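PDB 7DVE: C-glycoside 3-oxidase from Microbacterium trichothecenolyticum, which oxidises the C3 hydroxyl of the sugar in C-glycosides such as isoorientin and mangiferin, using FAD and reducing oxygen to hydrogen peroxide. Local coordinates for residues 298-303 and 351-356; 342-347 and 370-375; 304-309 and 364-369; 129-134 and 486-491. All blocks are in the same frame, centred on the assembly; numbering follows the deposited sequence.

Interaction 1: 298-303 and 351-356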
# COMPACT_ATOMS: atom_id res chain seq x y z
N GLN A 298 -1.34 -11.47 -1.10
CA GLN A 298 -1.17 -11.89 -2.49
C GLN A 298 0.12 -12.71 -2.60
O GLN A 298 1.22 -12.15 -2.60
CB GLN A 298 -1.12 -10.68 -3.44
CG GLN A 298 -2.42 -9.86 -3.56
CD GLN A 298 -2.17 -8.53 -4.28
OE1 GLN A 298 -1.03 -8.21 -4.60
NE2 GLN A 298 -3.23 -7.74 -4.54
N ALA A 299 -0.02 -14.04 -2.69
CA ALA A 299 1.15 -14.90 -2.87
C ALA A 299 2.00 -14.39 -4.04
O ALA A 299 1.47 -14.06 -5.11
CB ALA A 299 0.72 -16.35 -3.10
N GLN A 300 3.31 -14.29 -3.82
CA GLN A 300 4.22 -13.62 -4.75
C GLN A 300 5.27 -14.60 -5.24
O GLN A 300 5.91 -15.29 -4.43
CB GLN A 300 4.89 -12.43 -4.07
CG GLN A 300 5.92 -11.70 -4.94
CD GLN A 300 6.54 -10.48 -4.27
OE1 GLN A 300 6.57 -10.34 -3.04
NE2 GLN A 300 7.06 -9.59 -5.08
N ILE A 301 5.43 -14.67 -6.56
CA ILE A 301 6.40 -15.55 -7.21
C ILE A 301 7.36 -14.64 -7.96
O ILE A 301 6.93 -13.74 -8.68
CB ILE A 301 5.72 -16.54 -8.18
CG1 ILE A 301 4.74 -17.47 -7.44
CG2 ILE A 301 6.78 -17.40 -8.89
CD1 ILE A 301 3.28 -17.04 -7.45
N VAL A 302 8.66 -14.86 -7.79
CA VAL A 302 9.68 -13.98 -8.34
C VAL A 302 10.64 -14.78 -9.20
O VAL A 302 10.83 -15.99 -9.03
CB VAL A 302 10.47 -13.22 -7.24
CG1 VAL A 302 9.55 -12.30 -6.45
CG2 VAL A 302 11.21 -14.22 -6.33
N PHE A 303 11.30 -14.08 -10.09
CA PHE A 303 12.16 -14.69 -11.09
C PHE A 303 13.12 -13.61 -11.56
O PHE A 303 12.78 -12.43 -11.50
CB PHE A 303 11.30 -15.20 -12.25
CG PHE A 303 11.91 -16.30 -13.05
CD1 PHE A 303 12.63 -17.31 -12.43
CD2 PHE A 303 11.74 -16.35 -14.43
CE1 PHE A 303 13.17 -18.38 -13.18
CE2 PHE A 303 12.28 -17.38 -15.19
CZ PHE A 303 13.01 -18.41 -14.56
N SER A 351 12.46 -2.98 -7.93
CA SER A 351 11.76 -4.17 -7.46
C SER A 351 11.55 -4.10 -5.95
O SER A 351 12.41 -3.57 -5.24
CB SER A 351 12.53 -5.44 -7.82
OG SER A 351 12.24 -6.50 -6.91
N PRO A 352 10.43 -4.57 -5.41
CA PRO A 352 10.24 -4.55 -3.96
C PRO A 352 11.03 -5.63 -3.24
O PRO A 352 11.12 -5.59 -2.01
CB PRO A 352 8.73 -4.79 -3.79
CG PRO A 352 8.33 -5.53 -5.03
CD PRO A 352 9.22 -5.00 -6.13
N VAL A 353 11.58 -6.58 -3.96
CA VAL A 353 12.37 -7.64 -3.38
C VAL A 353 13.72 -7.64 -4.06
O VAL A 353 13.81 -7.47 -5.28
CB VAL A 353 11.67 -9.01 -3.55
CG1 VAL A 353 12.54 -10.09 -3.00
CG2 VAL A 353 10.33 -9.00 -2.88
N LYS A 354 14.77 -7.79 -3.26
CA LYS A 354 16.10 -8.05 -3.79
C LYS A 354 16.10 -9.41 -4.46
O LYS A 354 15.99 -10.44 -3.78
CB LYS A 354 17.12 -7.98 -2.65
CG LYS A 354 18.55 -8.21 -3.08
CD LYS A 354 19.15 -6.93 -3.63
CE LYS A 354 20.66 -6.93 -3.54
NZ LYS A 354 21.23 -8.30 -3.66
N LEU A 355 16.20 -9.43 -5.78
CA LEU A 355 16.18 -10.66 -6.57
C LEU A 355 17.57 -11.10 -7.00
O LEU A 355 17.88 -12.29 -6.96
CB LEU A 355 15.32 -10.47 -7.83
CG LEU A 355 13.84 -10.13 -7.64
CD1 LEU A 355 13.14 -10.36 -8.95
CD2 LEU A 355 13.24 -11.01 -6.55
N ALA A 356 18.41 -10.14 -7.40
CA ALA A 356 19.75 -10.40 -7.91
C ALA A 356 20.53 -9.10 -7.86
O ALA A 356 20.01 -8.04 -7.51
CB ALA A 356 19.70 -10.96 -9.33

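Interaction 2: 342-347 and 370-375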
# COMPACT_ATOMS: atom_id res chain seq x y z
N HIS A 342 -1.38 -10.84 -11.52
CA HIS A 342 -0.81 -9.54 -11.84
C HIS A 342 0.70 -9.72 -12.02
O HIS A 342 1.37 -10.26 -11.14
CB HIS A 342 -1.11 -8.52 -10.75
CG HIS A 342 -0.19 -7.35 -10.75
ND1 HIS A 342 -0.36 -6.27 -11.60
CD2 HIS A 342 0.93 -7.09 -10.03
CE1 HIS A 342 0.60 -5.39 -11.38
NE2 HIS A 342 1.39 -5.86 -10.43
N GLY A 343 1.23 -9.30 -13.17
CA GLY A 343 2.64 -9.47 -13.48
C GLY A 343 3.33 -8.12 -13.61
O GLY A 343 2.78 -7.19 -14.19
N GLN A 344 4.54 -8.04 -13.09
CA GLN A 344 5.33 -6.86 -13.37
C GLN A 344 6.76 -7.31 -13.62
O GLN A 344 7.25 -8.24 -12.97
CB GLN A 344 5.26 -5.83 -12.24
CG GLN A 344 5.58 -6.35 -10.87
CD GLN A 344 5.05 -5.43 -9.77
OE1 GLN A 344 3.87 -5.01 -9.77
NE2 GLN A 344 5.92 -5.11 -8.83
N VAL A 345 7.38 -6.66 -14.60
CA VAL A 345 8.78 -6.82 -14.95
C VAL A 345 9.49 -5.51 -14.64
O VAL A 345 8.99 -4.44 -15.02
CB VAL A 345 8.94 -7.20 -16.43
CG1 VAL A 345 10.37 -7.59 -16.71
CG2 VAL A 345 8.00 -8.31 -16.78
N MET A 346 10.63 -5.59 -13.97
CA MET A 346 11.21 -4.43 -13.30
C MET A 346 12.71 -4.40 -13.43
O MET A 346 13.37 -5.42 -13.23
CB MET A 346 10.86 -4.41 -11.79
CG MET A 346 9.44 -4.89 -11.45
SD MET A 346 9.30 -5.69 -9.88
CE MET A 346 9.71 -7.38 -10.32
N GLN A 347 13.26 -3.23 -13.74
CA GLN A 347 14.66 -2.97 -13.43
C GLN A 347 14.85 -3.12 -11.93
O GLN A 347 13.93 -2.88 -11.15
CB GLN A 347 15.07 -1.55 -13.90
CG GLN A 347 14.22 -0.38 -13.40
CD GLN A 347 14.68 0.98 -13.96
OE1 GLN A 347 14.66 1.22 -15.17
NE2 GLN A 347 15.10 1.87 -13.07
N GLY A 370 7.91 -10.28 -11.05
CA GLY A 370 7.01 -10.76 -10.02
C GLY A 370 5.61 -11.03 -10.53
O GLY A 370 5.00 -10.21 -11.23
N LEU A 371 5.07 -12.20 -10.19
CA LEU A 371 3.67 -12.52 -10.39
C LEU A 371 2.97 -12.62 -9.04
O LEU A 371 3.53 -13.14 -8.07
CB LEU A 371 3.49 -13.81 -11.19
CG LEU A 371 3.02 -13.67 -12.65
CD1 LEU A 371 4.06 -12.95 -13.53
CD2 LEU A 371 2.60 -15.03 -13.24
N PHE A 372 1.74 -12.13 -8.99
CA PHE A 372 0.95 -12.06 -7.78
C PHE A 372 -0.37 -12.75 -8.03
O PHE A 372 -1.03 -12.51 -9.05
CB PHE A 372 0.66 -10.61 -7.36
CG PHE A 372 1.89 -9.82 -7.02
CD1 PHE A 372 2.75 -9.36 -8.04
CD2 PHE A 372 2.20 -9.51 -5.70
CE1 PHE A 372 3.90 -8.62 -7.74
CE2 PHE A 372 3.34 -8.75 -5.41
CZ PHE A 372 4.20 -8.31 -6.44
N CYS A 373 -0.76 -13.60 -7.07
CA CYS A 373 -2.00 -14.36 -7.11
C CYS A 373 -3.11 -13.67 -6.33
O CYS A 373 -2.85 -12.94 -5.36
CB CYS A 373 -1.78 -15.75 -6.53
SG CYS A 373 -0.65 -16.70 -7.50
N ALA A 374 -4.35 -13.91 -6.76
CA ALA A 374 -5.52 -13.57 -5.97
C ALA A 374 -5.79 -14.67 -4.94
O ALA A 374 -5.60 -15.85 -5.22
CB ALA A 374 -6.73 -13.39 -6.88
N LYS A 375 -6.22 -14.26 -3.75
CA LYS A 375 -6.47 -15.21 -2.67
C LYS A 375 -7.88 -15.79 -2.78
O LYS A 375 -8.83 -15.10 -3.17
CB LYS A 375 -6.30 -14.52 -1.32
CG LYS A 375 -6.38 -15.48 -0.10
CD LYS A 375 -5.37 -16.63 -0.14
CE LYS A 375 -5.38 -17.45 1.18
NZ LYS A 375 -6.64 -18.26 1.42

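Interaction 3: 304-309 and 364-369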
# COMPACT_ATOMS: atom_id res chain seq x y z
N ALA A 304 14.28 -13.98 -12.04
CA ALA A 304 15.24 -13.00 -12.52
C ALA A 304 15.83 -13.51 -13.83
O ALA A 304 16.12 -14.70 -13.95
CB ALA A 304 16.38 -12.78 -11.50
N VAL A 305 15.98 -12.61 -14.81
CA VAL A 305 16.54 -13.01 -16.11
C VAL A 305 17.55 -11.99 -16.61
O VAL A 305 17.48 -10.79 -16.32
CB VAL A 305 15.45 -13.26 -17.19
CG1 VAL A 305 14.36 -14.20 -16.67
CG2 VAL A 305 14.85 -11.96 -17.66
N ARG A 306 18.54 -12.49 -17.35
CA ARG A 306 19.50 -11.67 -18.07
C ARG A 306 18.98 -11.43 -19.48
O ARG A 306 18.86 -12.37 -20.27
CB ARG A 306 20.86 -12.35 -18.10
CG ARG A 306 21.89 -11.57 -18.91
CD ARG A 306 23.20 -12.35 -19.02
NE ARG A 306 24.11 -11.87 -17.97
CZ ARG A 306 24.30 -12.49 -16.82
NH1 ARG A 306 23.78 -13.68 -16.57
NH2 ARG A 306 25.03 -11.88 -15.88
N MET A 307 18.69 -10.18 -19.80
CA MET A 307 18.20 -9.84 -21.13
C MET A 307 19.24 -10.16 -22.21
O MET A 307 20.42 -9.83 -22.08
CB MET A 307 17.83 -8.37 -21.19
CG MET A 307 16.39 -8.13 -20.82
SD MET A 307 15.83 -6.50 -21.27
CE MET A 307 17.33 -5.54 -21.29
N ARG A 308 18.79 -10.79 -23.29
CA ARG A 308 19.64 -11.11 -24.43
C ARG A 308 19.60 -9.96 -25.45
O ARG A 308 18.73 -9.09 -25.41
CB ARG A 308 19.17 -12.41 -25.08
CG ARG A 308 17.66 -12.39 -25.42
CD ARG A 308 17.18 -13.54 -26.32
NE ARG A 308 17.14 -14.80 -25.58
CZ ARG A 308 16.06 -15.32 -25.02
NH1 ARG A 308 14.89 -14.69 -25.05
NH2 ARG A 308 16.16 -16.48 -24.37
N ASP A 309 20.55 -10.01 -26.40
CA ASP A 309 20.64 -9.05 -27.52
C ASP A 309 20.49 -7.62 -27.03
O ASP A 309 19.55 -6.90 -27.35
CB ASP A 309 19.61 -9.36 -28.60
CG ASP A 309 19.68 -10.79 -29.06
OD1 ASP A 309 20.78 -11.40 -28.96
OD2 ASP A 309 18.62 -11.30 -29.49
N GLY A 364 21.74 -2.64 -16.31
CA GLY A 364 20.41 -2.70 -16.88
C GLY A 364 20.04 -4.02 -17.52
O GLY A 364 18.88 -4.19 -17.89
N SER A 365 20.97 -4.98 -17.64
CA SER A 365 20.67 -6.21 -18.38
C SER A 365 19.98 -7.29 -17.54
O SER A 365 19.38 -8.19 -18.12
CB SER A 365 21.94 -6.77 -19.00
OG SER A 365 22.91 -7.01 -18.00
N ILE A 366 20.07 -7.24 -16.22
CA ILE A 366 19.37 -8.17 -15.34
C ILE A 366 18.06 -7.54 -14.91
O ILE A 366 18.06 -6.43 -14.37
CB ILE A 366 20.21 -8.52 -14.09
CG1 ILE A 366 21.63 -8.98 -14.46
CG2 ILE A 366 19.50 -9.56 -13.26
CD1 ILE A 366 21.69 -10.04 -15.47
N VAL A 367 16.94 -8.24 -15.13
CA VAL A 367 15.62 -7.71 -14.80
C VAL A 367 14.90 -8.71 -13.92
O VAL A 367 15.05 -9.92 -14.11
CB VAL A 367 14.76 -7.38 -16.03
CG1 VAL A 367 15.30 -6.15 -16.74
CG2 VAL A 367 14.69 -8.57 -16.96
N GLY A 368 14.11 -8.20 -12.98
CA GLY A 368 13.29 -9.01 -12.11
C GLY A 368 11.87 -9.13 -12.64
O GLY A 368 11.38 -8.25 -13.34
N LEU A 369 11.22 -10.22 -12.28
CA LEU A 369 9.81 -10.46 -12.54
C LEU A 369 9.11 -10.84 -11.25
O LEU A 369 9.63 -11.65 -10.48
CB LEU A 369 9.60 -11.60 -13.55
CG LEU A 369 10.06 -11.37 -14.98
CD1 LEU A 369 11.52 -11.79 -15.13
CD2 LEU A 369 9.15 -12.12 -15.94

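Interaction 4: 129-134 and 486-491. With FAD (flavin-adenine dinucleotide), chain C.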
# COMPACT_ATOMS: atom_id res chain seq x y z
N THR A 129 7.72 0.79 -4.03
CA THR A 129 8.21 0.87 -5.41
C THR A 129 7.12 1.32 -6.39
O THR A 129 7.22 1.03 -7.59
CB THR A 129 8.81 -0.46 -5.87
OG1 THR A 129 7.82 -1.48 -5.74
CG2 THR A 129 10.05 -0.83 -5.06
N GLY A 130 6.07 1.96 -5.89
CA GLY A 130 5.24 2.89 -6.64
C GLY A 130 4.40 2.36 -7.78
O GLY A 130 3.89 3.18 -8.54
N ALA A 131 4.22 1.04 -7.94
CA ALA A 131 3.44 0.55 -9.08
C ALA A 131 1.93 0.69 -8.82
O ALA A 131 1.43 0.26 -7.77
CB ALA A 131 3.80 -0.90 -9.39
N CYS A 132 1.20 1.28 -9.78
CA CYS A 132 -0.20 1.66 -9.58
C CYS A 132 -1.13 1.20 -10.70
O CYS A 132 -1.79 2.02 -11.34
CB CYS A 132 -0.32 3.17 -9.41
SG CYS A 132 0.34 3.83 -7.88
N PRO A 133 -1.28 -0.10 -10.92
CA PRO A 133 -2.27 -0.57 -11.90
C PRO A 133 -3.70 -0.38 -11.40
O PRO A 133 -3.97 -0.23 -10.21
CB PRO A 133 -1.94 -2.05 -12.07
CG PRO A 133 -1.36 -2.45 -10.76
CD PRO A 133 -0.67 -1.22 -10.17
N ARG A 134 -4.64 -0.39 -12.37
CA ARG A 134 -6.06 -0.43 -12.10
C ARG A 134 -6.51 -1.88 -11.97
O ARG A 134 -5.95 -2.76 -12.63
CB ARG A 134 -6.84 0.26 -13.22
CG ARG A 134 -6.72 1.78 -13.21
CD ARG A 134 -7.54 2.41 -14.31
NE ARG A 134 -7.42 3.86 -14.31
CZ ARG A 134 -8.43 4.69 -14.48
NH1 ARG A 134 -9.67 4.25 -14.68
NH2 ARG A 134 -8.21 6.01 -14.44
N ALA A 486 -5.30 -9.38 -7.38
CA ALA A 486 -3.88 -9.65 -7.55
C ALA A 486 -3.03 -8.39 -7.69
O ALA A 486 -1.84 -8.44 -7.37
CB ALA A 486 -3.65 -10.53 -8.78
N CYS A 487 -3.59 -7.29 -8.17
CA CYS A 487 -2.78 -6.13 -8.55
C CYS A 487 -2.40 -5.33 -7.32
O CYS A 487 -2.96 -5.50 -6.24
CB CYS A 487 -3.53 -5.23 -9.55
SG CYS A 487 -5.02 -4.50 -8.88
N ASN A 488 -1.45 -4.43 -7.48
CA ASN A 488 -0.98 -3.67 -6.34
C ASN A 488 -2.13 -2.80 -5.84
O ASN A 488 -2.82 -2.18 -6.65
CB ASN A 488 0.25 -2.84 -6.71
CG ASN A 488 1.15 -3.57 -7.71
OD1 ASN A 488 0.76 -3.78 -8.86
ND2 ASN A 488 2.34 -3.98 -7.28
N PRO A 489 -2.42 -2.82 -4.54
CA PRO A 489 -3.72 -2.30 -4.08
C PRO A 489 -3.78 -0.81 -3.81
O PRO A 489 -4.88 -0.27 -3.68
CB PRO A 489 -3.95 -3.08 -2.78
CG PRO A 489 -2.58 -3.28 -2.26
CD PRO A 489 -1.71 -3.56 -3.48
N THR A 490 -2.63 -0.13 -3.70
CA THR A 490 -2.65 1.22 -3.14
C THR A 490 -3.54 2.16 -3.95
O THR A 490 -4.35 2.90 -3.38
CB THR A 490 -1.23 1.78 -3.06
OG1 THR A 490 -0.35 0.76 -2.56
CG2 THR A 490 -1.21 2.95 -2.06
N LEU A 491 -3.41 2.17 -5.28
CA LEU A 491 -4.25 3.06 -6.08
C LEU A 491 -5.72 2.85 -5.75
O LEU A 491 -6.48 3.81 -5.63
CB LEU A 491 -4.02 2.86 -7.57
CG LEU A 491 -4.90 3.77 -8.47
CD1 LEU A 491 -4.82 5.25 -8.09
CD2 LEU A 491 -4.51 3.63 -9.94
PA FAD C . 0.48 2.59 5.45
O1A FAD C . 0.99 1.47 6.29
O2A FAD C . 1.19 2.92 4.19
O5B FAD C . 0.46 3.83 6.48
C5B FAD C . -0.25 3.70 7.71
C4B FAD C . 0.35 4.60 8.76
O4B FAD C . -0.48 4.44 9.94
C3B FAD C . 1.76 4.11 9.17
O3B FAD C . 2.67 5.22 9.06
C2B FAD C . 1.53 3.73 10.64
O2B FAD C . 2.66 4.04 11.46
C1B FAD C . 0.39 4.65 11.05
N9A FAD C . -0.30 4.13 12.29
C8A FAD C . -0.73 2.87 12.38
N7A FAD C . -1.30 2.70 13.58
C5A FAD C . -1.23 3.86 14.24
C6A FAD C . -1.66 4.21 15.46
N6A FAD C . -2.27 3.26 16.16
N1A FAD C . -1.50 5.46 15.95
C2A FAD C . -0.85 6.40 15.15
N3A FAD C . -0.42 6.01 13.87
C4A FAD C . -0.61 4.75 13.44
N1 FAD C . 2.04 -0.94 -3.08
C2 FAD C . 1.58 -0.75 -4.38
O2 FAD C . 0.40 -0.49 -4.53
N3 FAD C . 2.46 -0.89 -5.47
C4 FAD C . 3.83 -1.16 -5.24
O4 FAD C . 4.60 -1.25 -6.21
C4X FAD C . 4.27 -1.34 -3.94
N5 FAD C . 5.56 -1.66 -3.65
C5X FAD C . 5.98 -1.69 -2.35
C6 FAD C . 7.34 -1.88 -2.03
C7 FAD C . 7.80 -1.85 -0.72
C7M FAD C . 9.30 -2.05 -0.41
C8 FAD C . 6.89 -1.64 0.32
C8M FAD C . 7.39 -1.61 1.77
C9 FAD C . 5.53 -1.46 0.01
C9A FAD C . 5.07 -1.49 -1.31
N10 FAD C . 3.76 -1.33 -1.61
C10 FAD C . 3.37 -1.22 -2.88
C1' FAD C . 2.69 -1.25 -0.56
C2' FAD C . 2.26 0.17 -0.19
O2' FAD C . 3.35 0.82 0.47
C3' FAD C . 0.97 0.13 0.71
O3' FAD C . -0.10 -0.49 -0.01
C4' FAD C . 0.49 1.54 1.06
O4' FAD C . 1.53 2.24 1.72
C5' FAD C . -0.75 1.47 1.99
O5' FAD C . -1.06 2.78 2.50
P FAD C . -1.88 3.03 3.88
O1P FAD C . -1.86 4.47 4.28
O2P FAD C . -3.18 2.36 3.68
O3P FAD C . -1.07 2.34 5.09
O HOH W 1 -5.04 -0.58 -7.53

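Interaction 1: 298-303 and 351-356
Leu355 reaches across from the loop that follows strand 341-347 and sets both of its methyls on strand 300-307, where Val302 and Phe303 receive them. From CB, which stands back from the strand, the side chain leaves with CG anti to its own carbonyl carbon (chi1 -61°), and the branch at CG then splits between two kinds of surface. CD1 comes to 3.3 Å from the backbone O of Phe303, a polar atom, while CD2 lies 3.6 Å from Val302 CB and also meets both methyls of that valine. The phenyl ring of Phe303 takes no part in this: it leaves the other way, to Ile419 of helix 406-424 and Pro434. A second, looser meeting lies further back along the strand. There Gln300 extends with CG anti to its backbone N (chi1 177°) and ends tip to tip with Val353, whose CG2 is 4.0 Å from NE2 and equally far from OE1. Pro352 CG stands a little beyond, 4.3 Å from Gln300 NE2. Not one hydrogen bond joins the two segments, so this part of the loop rests on the strand by van der Waals contact alone, while Arg94 bonds to Pro352 O from elsewhere. Pro352 touches both the FAD and Thr129, so the contact ties the antiparallel sheet of a GMC oxidoreductase, the part that usually forms its substrate domain, to a loop bordering the flavin site.

Interaction 2: 342-347 and 370-375
His342 and Phe372 face each other as an antiparallel hydrogen-bonded pair, each backbone N bonded to the other's O, with Phe372 N to His342 O measuring 2.9 Å. Their rings point the same way from the sheet and touch through His342 CD2 and Phe372 CD1 at 3.5 Å, the planes inclined obliquely at 52°. Gln344 and Gly370 form the next hydrogen-bonded pair; between the two, Gly343 sits opposite Leu371, whose CD1 rests 3.8 Å from Gly343 CA. Met346, bent at chi2 and chi3, brings CE to 3.5 Å from Gly370 N. One step further out, Gln344 fixes the imidazole: its OE1 accepts a bond of 2.7 Å from His342 NE2, lying at the edge of the ring, and its CD passes 4.0 Å from Phe372 CE1. The amide is itself positioned, since NE2 makes a weak bond to Met346 SD. Beyond these, the Phe372 ring meets that of His444, the inferred proton acceptor, with planes about 15° apart. Buried OE1 accepts from both His342 NE2 and Asn488 ND2, and this double grip sets the orientation of the Gln344 amide and links the sheet to a residue that touches the flavin.

Interaction 3: 304-309 and 364-369
Val305 and Val367 each place CG2 between the backbone N and the carbonyl carbon (chi1 -51° and -71°), which turns the two methyls upon each other at 3.5 Å. On the reverse face Arg306 starts with CG anti to its backbone N and then bends at chi3, folding back so that the guanidinium lies above Ile366 CD1. That one methyl therefore meets both ends of the arginine: CB at 3.6 Å and, over one face toward the rim, CZ at 3.8 Å. Strand 300-307 runs between 366-373 and 427-436 in the antiparallel sheet that, in GMC oxidoreductases, usually belongs to the substrate domain. Val305 and Val367 exchange both backbone bonds, and Met307 N continues the pattern with 2.7 Å to Ser365 O, although the strands are twisted well away from exact opposition, at 146°. At the non-hydrogen-bonded pair of Ala304 and Gly368, the glycine brings no side chain and the CA atoms stand 4.5 Å apart. On the valine face Leu369 CD1 comes to 4.0 Å from Val305 CG1, and the same leucine also packs against Ile419 and Leu422 of helix 406-424. Met307, near the end of the strand, lays CG close to Val367 CG2 and touches Ile176 and Val177 of helix 176-183.

Interaction 4: 129-134 and 486-491
Pro133 and Asn488 meet at about a right angle in the tight part of this contact, the proline CG only 3.1 Å from OD1 of the amide. The ring edge continues onto Cys487, whose CB lies 3.7 Å from Pro133 CG. Asn488 is wedged from its other side too, since its CB reaches 3.2 Å from FAD N3; with CG anti to the carbonyl carbon (chi1 -36°), the amide stands between flavin and proline, OD1 toward Pro133 and ND2 beside N3 and O4, where its acceptor is Gln344 OE1. Leu491 belongs to the close packing as well, its CD2 3.5 Å from Cys132 O. The loose side begins where the same methyl stands 4.4 Å from Arg134 CG. A water bridges the segments there, donating to both Pro133 O and Asn488 O, and Arg134, partly exposed, turns its guanidinium outward to Glu158 and Ser155. No direct hydrogen bond links the two segments; what they share is the isoalloxazine. The backbone of Ala131 brackets its pyrimidine edge, N donating to O4 and O accepting from N3 at 2.8 Å. From the opposite segment Thr490 N donates to O2, 3.2 Å away, close to where helix 490-510 begins. Thr129 OG1 donates to N5 at 3.1 Å in the form modelled here. The donors at O4 and O2, with the nearby helix start, would probably favour negative charge on the pyrimidine side of the reduced flavin, consistent with hydride transfer from a sugar alcohol in GMC oxidoreductases.

In the fold
Interactions 2 and 3 are buried pairings within one antiparallel sheet: both use strand 366-373, on which 341-347 and 300-307 sit as its two neighbours, and Met346 of interaction 2 bonds to Gly368 of interaction 3. Interaction 1 shares strand 300-307 but is only partly buried and purely van der Waals. Interaction 4 lies deepest, its centre about 8 Å from that of the chain, and joins loops and a helix start through side-chain packing, a shared cofactor and a water. Chemistry follows place: apolar methyls dominate interaction 3, farthest from the flavin, whereas amides and an imidazole fill interaction 2, which touches interaction 4.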